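Long-range contacts in rhamnosidase B (Bacillus sp., PDB 2OKX), which probably hydrolyses terminal non-reducing alpha-L-rhamnose from alpha-L-rhamnosides, as a family 78 glycoside hydrolase: residues P336-G341 / S382-F387; W550-H555 / T837-M842; Y828-R833 / E841-F846. All coordinates share one frame; numbering follows the deposited sequence.

Contact 1 stands apart: its centre lies about 46 Å from that of contact 2 and about 44 Å from that of contact 3, in a beta domain at the periphery of the chain. Contacts 2 and 3 share the helical glycosidase domain, with centres about 10 Å apart, and both use the loop after helix 817-833, sharing E841 and M842. They touch directly where W840 CD2 packs on M831 CG at 3.5 Å. All three are largely buried, but the chemistry differs. Contact 1 pairs two strands by backbone hydrogen bonds and a lysine bond; contacts 2 and 3 have no hydrogen bond across their segments, and join helix to loop by side-chain packing.

Contact 1 of 3, residues P336-G341 / S382-F387; sequences PLATIG and SWVKPF
The carbonyl O of W383 accepts a hydrogen bond from G341 N at 3.0 Å. It also takes a weaker CA-H...O contact from I340, whose CA lies 3.3 Å from W383 O. Next along the ladder T339 and K385 form a hydrogen-bonded antiparallel pair: K385 N gives a nearly straight bond to T339 O (2.8 Å, 171°), and T339 N returns one to K385 O. The lysine side chain adds a fourth hydrogen bond. It bends at chi2 and again at chi4 (57°), the torsion that sets NZ, and K385 NZ lies 2.8 Å from G341 O, in the carbonyl plane and on a lone pair. The same oxygen lies in plane at the edge of the W383 indole, whose NE1 is held by D363. Glycine suits position 341 because a beta carbon would be jammed against the preceding carbonyl O at these backbone angles.

I340 and V384 share one face of the sheet, and I340 CG2 meets W383 CB at 3.6 Å. On the other face T339 splits its roles: OG1 bonds Q228, while CG2 packs against F387 CD1 at 3.6 Å. A water bridges L337 O and F387 N. With strand 338-340 also bonded to strand 240-252, and L337 and F387 resting on L223 of a second sheet, this is an antiparallel ladder consistent with the beta-sandwich of a galactose-binding-like domain.

Contact 2 of 3, residues W550-H555 / T837-M842; sequences WEISRH and TTCWEM
I552 and H555 project from one side of helix 544-559 onto T837-C839, a loop segment of the six-hairpin glycosidase domain, whose helical (alpha/alpha)6 barrel is the catalytic fold of this family. I552 has CG1 between its own backbone N and carbonyl carbon (chi1 65°). That torsion turns CG1 to C839 SG, 3.9 Å away, while CG2 lies against the carbonyl carbon of T837 at 3.6 Å. A branched aliphatic residue suits the place, since its two arms reach T837 and C839, two residues apart along the loop; L832 of helix 817-833 also packs on it.

C839 SG meets a second residue, S553. The serine OG stands 3.6 Å from the sulfur, but its hydrogen bond goes back along the helix to T549 O. A residue as small as serine suits position 553, where C839 SG comes within 3.7 Å of S553 CA. The next turn adds a polar tie, for T556 OG1 bonds both I552 O and C839 N.

H555 swings its ring away from its own backbone N (chi1 -169°, CG anti to it). Both ring nitrogens find partners, NE2 at E446 O and ND1 at R558, which would limit rotation of the imidazole. A glycerol, probably from the crystallisation liquor, sits about 3 Å from this side chain. Carbon CD2 is left to face the loop: T838 CG2 approaches it obliquely at 3.6 Å, and T837 O meets the ring edge near its plane, 3.5 Å from CD2.

Contact 3 of 3, residues Y828-R833 / E841-F846; sequences YGQMLR and EMYPNF
Side-chain packing joins the last turns of helix 817-833 to the loop that follows it in the helical glycosidase domain, with Q830 and M831 meeting Y843 and P844. Q830 leads. Its CG lies between the backbone N and the carbonyl carbon (chi1 77°), and the chain beyond is extended, carrying the amide across to the loop. Q830 NE2 comes obliquely to the Y843 ring, 3.4 Å from CD2; the planes differ by 23° although the two side chains cross at about a right angle. Q830 meets P844 tip to tip, OE1 lying 3.5 Å from CD. NE2 also bonds N827 O, which helps fix the rotation of the amide.

M831 is extended too, and its flexible thioether chain brings CE to within 3.9 Å of Y843 CE2; P801 touches both side chains. An alanine in place of Q830 would probably leave Y843 and P844 without the amide that packs on them, and N827 O without this donor. Y843 OH lies 4.2 Å from Y828 CE2. With no hydrogen bond between the segments, the contact depends on close fit, while Q830 NE2 and the buried tyrosine hydroxyls find partners outside them, Y843 OH at S804 and Y828 OH at S865 O.

Contact 1 of 3, residues P336-G341 / S382-F387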
# COMPACT_ATOMS: atom_id res chain seq x y z
N PRO A 336 -0.45 -2.09 -32.41
CA PRO A 336 -0.04 -3.27 -33.18
C PRO A 336 -0.44 -4.62 -32.60
O PRO A 336 0.04 -5.66 -33.06
CB PRO A 336 1.47 -3.11 -33.27
CG PRO A 336 1.80 -2.51 -31.94
CD PRO A 336 0.72 -1.44 -31.79
N LEU A 337 -1.31 -4.62 -31.60
CA LEU A 337 -1.76 -5.85 -30.98
C LEU A 337 -3.27 -5.91 -31.01
O LEU A 337 -3.94 -4.88 -31.13
CB LEU A 337 -1.30 -5.93 -29.51
CG LEU A 337 0.18 -5.81 -29.17
CD1 LEU A 337 0.37 -5.85 -27.66
CD2 LEU A 337 0.95 -6.94 -29.82
N ALA A 338 -3.80 -7.12 -30.90
CA ALA A 338 -5.24 -7.34 -30.87
C ALA A 338 -5.48 -8.43 -29.84
O ALA A 338 -4.56 -9.18 -29.50
CB ALA A 338 -5.73 -7.79 -32.24
N THR A 339 -6.69 -8.51 -29.33
CA THR A 339 -7.00 -9.56 -28.37
C THR A 339 -8.09 -10.43 -28.96
O THR A 339 -8.92 -9.96 -29.73
CB THR A 339 -7.45 -8.99 -27.01
OG1 THR A 339 -8.59 -8.14 -27.19
CG2 THR A 339 -6.32 -8.20 -26.37
N ILE A 340 -8.06 -11.72 -28.63
CA ILE A 340 -9.04 -12.67 -29.13
C ILE A 340 -9.88 -13.16 -27.95
O ILE A 340 -9.36 -13.81 -27.04
CB ILE A 340 -8.35 -13.86 -29.80
CG1 ILE A 340 -7.32 -13.35 -30.82
CG2 ILE A 340 -9.39 -14.73 -30.50
CD1 ILE A 340 -6.53 -14.45 -31.49
N GLY A 341 -11.17 -12.84 -27.98
CA GLY A 341 -12.07 -13.22 -26.91
C GLY A 341 -13.15 -12.15 -26.83
O GLY A 341 -13.40 -11.47 -27.82
N SER A 382 -14.71 -12.94 -35.71
CA SER A 382 -15.68 -12.44 -34.74
C SER A 382 -15.08 -12.27 -33.34
O SER A 382 -15.58 -11.49 -32.53
CB SER A 382 -16.89 -13.37 -34.67
OG SER A 382 -16.50 -14.69 -34.33
N TRP A 383 -14.01 -13.01 -33.06
CA TRP A 383 -13.36 -12.94 -31.75
C TRP A 383 -12.16 -11.98 -31.71
O TRP A 383 -11.72 -11.59 -30.64
CB TRP A 383 -12.90 -14.33 -31.31
CG TRP A 383 -14.02 -15.29 -31.03
CD1 TRP A 383 -14.38 -16.37 -31.79
CD2 TRP A 383 -14.89 -15.29 -29.89
NE1 TRP A 383 -15.42 -17.04 -31.19
CE2 TRP A 383 -15.76 -16.40 -30.03
CE3 TRP A 383 -15.02 -14.46 -28.77
CZ2 TRP A 383 -16.75 -16.69 -29.08
CZ3 TRP A 383 -16.01 -14.75 -27.83
CH2 TRP A 383 -16.86 -15.86 -27.99
N VAL A 384 -11.64 -11.62 -32.88
CA VAL A 384 -10.49 -10.73 -32.97
C VAL A 384 -10.90 -9.27 -32.79
O VAL A 384 -11.61 -8.71 -33.63
CB VAL A 384 -9.78 -10.90 -34.32
CG1 VAL A 384 -8.45 -10.15 -34.32
CG2 VAL A 384 -9.57 -12.37 -34.61
N LYS A 385 -10.45 -8.66 -31.70
CA LYS A 385 -10.80 -7.27 -31.39
C LYS A 385 -9.59 -6.34 -31.32
O LYS A 385 -8.48 -6.77 -30.99
CB LYS A 385 -11.51 -7.20 -30.03
CG LYS A 385 -12.46 -8.35 -29.73
CD LYS A 385 -13.78 -8.21 -30.46
CE LYS A 385 -14.76 -9.29 -30.00
NZ LYS A 385 -14.96 -9.22 -28.52
N PRO A 386 -9.78 -5.06 -31.65
CA PRO A 386 -8.65 -4.12 -31.59
C PRO A 386 -8.37 -3.82 -30.12
O PRO A 386 -9.24 -3.97 -29.27
CB PRO A 386 -9.18 -2.91 -32.35
CG PRO A 386 -10.63 -2.92 -32.00
CD PRO A 386 -10.99 -4.39 -32.15
N PHE A 387 -7.14 -3.40 -29.83
CA PHE A 387 -6.74 -3.08 -28.46
C PHE A 387 -7.04 -1.62 -28.17
O PHE A 387 -6.57 -0.74 -28.88
CB PHE A 387 -5.24 -3.33 -28.29
CG PHE A 387 -4.85 -3.73 -26.90
CD1 PHE A 387 -4.50 -5.05 -26.62
CD2 PHE A 387 -4.85 -2.80 -25.87
CE1 PHE A 387 -4.16 -5.43 -25.32
CE2 PHE A 387 -4.51 -3.17 -24.57
CZ PHE A 387 -4.16 -4.49 -24.29
O HOH W 1 -5.48 -2.77 -31.80

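Contact 2 of 3, residues W550-H555 / T837-M842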
# COMPACT_ATOMS: atom_id res chain seq x y z
N TRP A 550 14.47 -1.96 16.97
CA TRP A 550 13.52 -0.93 17.38
C TRP A 550 13.54 0.20 16.34
O TRP A 550 12.50 0.73 15.94
CB TRP A 550 13.89 -0.35 18.75
CG TRP A 550 12.80 0.50 19.35
CD1 TRP A 550 11.76 0.08 20.15
CD2 TRP A 550 12.60 1.91 19.17
NE1 TRP A 550 10.93 1.14 20.46
CE2 TRP A 550 11.43 2.27 19.87
CE3 TRP A 550 13.30 2.90 18.46
CZ2 TRP A 550 10.95 3.58 19.90
CZ3 TRP A 550 12.82 4.20 18.49
CH2 TRP A 550 11.65 4.53 19.20
N GLU A 551 14.75 0.55 15.91
CA GLU A 551 14.95 1.60 14.92
C GLU A 551 14.21 1.30 13.61
O GLU A 551 13.49 2.15 13.10
CB GLU A 551 16.45 1.77 14.67
CG GLU A 551 16.85 3.00 13.88
CD GLU A 551 16.53 4.29 14.61
OE1 GLU A 551 16.73 4.36 15.84
OE2 GLU A 551 16.08 5.24 13.94
N ILE A 552 14.37 0.10 13.07
CA ILE A 552 13.67 -0.20 11.82
C ILE A 552 12.17 -0.35 12.04
O ILE A 552 11.38 -0.07 11.13
CB ILE A 552 14.23 -1.46 11.11
CG1 ILE A 552 14.00 -2.72 11.94
CG2 ILE A 552 15.71 -1.27 10.82
CD1 ILE A 552 14.38 -4.00 11.19
N SER A 553 11.76 -0.76 13.24
CA SER A 553 10.34 -0.89 13.53
C SER A 553 9.69 0.49 13.54
O SER A 553 8.58 0.68 13.06
CB SER A 553 10.13 -1.57 14.90
OG SER A 553 10.53 -2.93 14.87
N ARG A 554 10.40 1.47 14.10
CA ARG A 554 9.90 2.83 14.16
C ARG A 554 9.81 3.41 12.74
O ARG A 554 8.82 4.04 12.38
CB ARG A 554 10.85 3.69 15.02
CG ARG A 554 10.30 5.04 15.47
CD ARG A 554 11.00 6.22 14.80
NE ARG A 554 12.46 6.20 14.92
CZ ARG A 554 13.18 6.73 15.92
NH1 ARG A 554 14.50 6.64 15.89
NH2 ARG A 554 12.59 7.35 16.93
N HIS A 555 10.85 3.19 11.94
CA HIS A 555 10.85 3.71 10.58
C HIS A 555 9.74 3.09 9.74
O HIS A 555 9.08 3.77 8.96
CB HIS A 555 12.21 3.48 9.92
CG HIS A 555 12.37 4.21 8.63
ND1 HIS A 555 12.20 5.58 8.53
CD2 HIS A 555 12.67 3.78 7.38
CE1 HIS A 555 12.38 5.95 7.27
NE2 HIS A 555 12.67 4.88 6.56
N THR A 837 16.04 -1.72 6.39
CA THR A 837 15.90 -0.46 7.10
C THR A 837 14.45 -0.34 7.55
O THR A 837 14.05 0.65 8.16
CB THR A 837 16.29 0.75 6.20
OG1 THR A 837 15.60 0.66 4.95
CG2 THR A 837 17.80 0.76 5.96
N THR A 838 13.68 -1.39 7.25
CA THR A 838 12.27 -1.49 7.61
C THR A 838 11.96 -2.97 7.83
O THR A 838 12.75 -3.84 7.46
CB THR A 838 11.35 -0.93 6.48
OG1 THR A 838 11.67 -1.56 5.23
CG2 THR A 838 11.52 0.57 6.35
N CYS A 839 10.81 -3.26 8.43
CA CYS A 839 10.42 -4.64 8.72
C CYS A 839 9.71 -5.34 7.57
O CYS A 839 8.74 -4.82 7.01
CB CYS A 839 9.52 -4.67 9.96
SG CYS A 839 10.31 -3.89 11.39
N TRP A 840 10.19 -6.54 7.26
CA TRP A 840 9.65 -7.35 6.18
C TRP A 840 8.22 -7.79 6.38
O TRP A 840 7.78 -8.04 7.50
CB TRP A 840 10.50 -8.61 5.97
CG TRP A 840 11.92 -8.36 5.59
CD1 TRP A 840 12.48 -7.16 5.22
CD2 TRP A 840 12.97 -9.33 5.54
NE1 TRP A 840 13.82 -7.34 4.94
CE2 TRP A 840 14.14 -8.66 5.13
CE3 TRP A 840 13.03 -10.70 5.80
CZ2 TRP A 840 15.36 -9.32 4.98
CZ3 TRP A 840 14.24 -11.36 5.65
CH2 TRP A 840 15.40 -10.66 5.24
N GLU A 841 7.50 -7.91 5.27
CA GLU A 841 6.11 -8.35 5.29
C GLU A 841 6.04 -9.80 5.77
O GLU A 841 5.15 -10.16 6.54
CB GLU A 841 5.54 -8.25 3.87
CG GLU A 841 4.11 -8.73 3.71
CD GLU A 841 3.67 -8.73 2.25
OE1 GLU A 841 2.46 -8.89 1.99
OE2 GLU A 841 4.54 -8.59 1.37
N MET A 842 6.96 -10.62 5.29
CA MET A 842 6.98 -12.03 5.65
C MET A 842 8.40 -12.52 5.89
O MET A 842 9.37 -11.81 5.61
CB MET A 842 6.37 -12.87 4.52
CG MET A 842 4.96 -12.48 4.13
SD MET A 842 4.46 -13.25 2.57
CE MET A 842 5.47 -12.28 1.42

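Contact 3 of 3, residues Y828-R833 / E841-F846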
# COMPACT_ATOMS: atom_id res chain seq x y z
N TYR A 828 14.36 -10.72 13.57
CA TYR A 828 14.57 -9.38 13.05
C TYR A 828 16.05 -9.23 12.72
O TYR A 828 16.42 -8.46 11.84
CB TYR A 828 14.08 -8.34 14.06
CG TYR A 828 12.57 -8.30 14.14
CD1 TYR A 828 11.84 -7.39 13.37
CD2 TYR A 828 11.87 -9.21 14.93
CE1 TYR A 828 10.45 -7.38 13.40
CE2 TYR A 828 10.47 -9.21 14.96
CZ TYR A 828 9.77 -8.29 14.20
OH TYR A 828 8.39 -8.29 14.22
N GLY A 829 16.89 -9.99 13.42
CA GLY A 829 18.31 -9.94 13.15
C GLY A 829 18.60 -10.39 11.72
O GLY A 829 19.50 -9.88 11.06
N GLN A 830 17.82 -11.36 11.23
CA GLN A 830 18.01 -11.85 9.87
C GLN A 830 17.67 -10.76 8.85
O GLN A 830 18.24 -10.70 7.77
CB GLN A 830 17.15 -13.10 9.62
CG GLN A 830 15.68 -12.81 9.38
CD GLN A 830 14.88 -14.07 9.07
OE1 GLN A 830 15.28 -14.88 8.24
NE2 GLN A 830 13.73 -14.22 9.73
N MET A 831 16.73 -9.88 9.21
CA MET A 831 16.35 -8.78 8.33
C MET A 831 17.53 -7.82 8.24
O MET A 831 17.91 -7.39 7.15
CB MET A 831 15.14 -8.03 8.89
CG MET A 831 13.86 -8.84 8.93
SD MET A 831 12.51 -7.87 9.58
CE MET A 831 11.41 -9.17 10.17
N LEU A 832 18.10 -7.50 9.40
CA LEU A 832 19.24 -6.60 9.47
C LEU A 832 20.47 -7.17 8.76
O LEU A 832 21.31 -6.42 8.26
CB LEU A 832 19.57 -6.30 10.93
CG LEU A 832 18.52 -5.44 11.64
CD1 LEU A 832 18.71 -5.50 13.15
CD2 LEU A 832 18.61 -4.01 11.12
N ARG A 833 20.56 -8.49 8.71
CA ARG A 833 21.70 -9.13 8.05
C ARG A 833 21.71 -8.70 6.59
O ARG A 833 22.77 -8.50 6.00
CB ARG A 833 21.60 -10.66 8.16
CG ARG A 833 22.83 -11.40 7.61
CD ARG A 833 22.66 -11.79 6.13
NE ARG A 833 23.89 -12.39 5.59
CZ ARG A 833 24.95 -11.69 5.19
NH1 ARG A 833 24.95 -10.36 5.27
NH2 ARG A 833 26.02 -12.31 4.71
N GLU A 841 7.50 -7.91 5.27
CA GLU A 841 6.11 -8.35 5.29
C GLU A 841 6.04 -9.80 5.77
O GLU A 841 5.15 -10.16 6.54
CB GLU A 841 5.54 -8.25 3.87
CG GLU A 841 4.11 -8.73 3.71
CD GLU A 841 3.67 -8.73 2.25
OE1 GLU A 841 2.46 -8.89 1.99
OE2 GLU A 841 4.54 -8.59 1.37
N MET A 842 6.96 -10.62 5.29
CA MET A 842 6.98 -12.03 5.65
C MET A 842 8.40 -12.52 5.89
O MET A 842 9.37 -11.81 5.61
CB MET A 842 6.37 -12.87 4.52
CG MET A 842 4.96 -12.48 4.13
SD MET A 842 4.46 -13.25 2.57
CE MET A 842 5.47 -12.28 1.42
N TYR A 843 8.50 -13.74 6.41
CA TYR A 843 9.79 -14.36 6.66
C TYR A 843 10.22 -15.14 5.43
O TYR A 843 9.38 -15.53 4.61
CB TYR A 843 9.70 -15.31 7.86
CG TYR A 843 9.57 -14.61 9.19
CD1 TYR A 843 8.61 -15.01 10.11
CD2 TYR A 843 10.41 -13.55 9.52
CE1 TYR A 843 8.48 -14.37 11.34
CE2 TYR A 843 10.29 -12.90 10.74
CZ TYR A 843 9.33 -13.31 11.65
OH TYR A 843 9.20 -12.66 12.86
N PRO A 844 11.53 -15.38 5.27
CA PRO A 844 12.04 -16.12 4.12
C PRO A 844 11.65 -17.60 4.22
O PRO A 844 11.24 -18.07 5.28
CB PRO A 844 13.55 -15.95 4.22
CG PRO A 844 13.70 -14.66 4.95
CD PRO A 844 12.63 -14.76 6.01
N ASN A 845 11.79 -18.31 3.10
CA ASN A 845 11.50 -19.74 3.02
C ASN A 845 10.05 -20.18 3.14
O ASN A 845 9.76 -21.29 3.60
CB ASN A 845 12.37 -20.49 4.04
CG ASN A 845 13.85 -20.27 3.81
OD1 ASN A 845 14.31 -20.21 2.66
ND2 ASN A 845 14.62 -20.18 4.89
N PHE A 846 9.14 -19.30 2.73
CA PHE A 846 7.71 -19.61 2.70
C PHE A 846 7.32 -19.23 1.28
O PHE A 846 7.67 -18.15 0.80
CB PHE A 846 6.92 -18.76 3.71
CG PHE A 846 7.03 -19.25 5.13
CD1 PHE A 846 8.12 -18.89 5.92
CD2 PHE A 846 6.05 -20.07 5.67
CE1 PHE A 846 8.23 -19.34 7.22
CE2 PHE A 846 6.15 -20.53 6.98
CZ PHE A 846 7.24 -20.17 7.76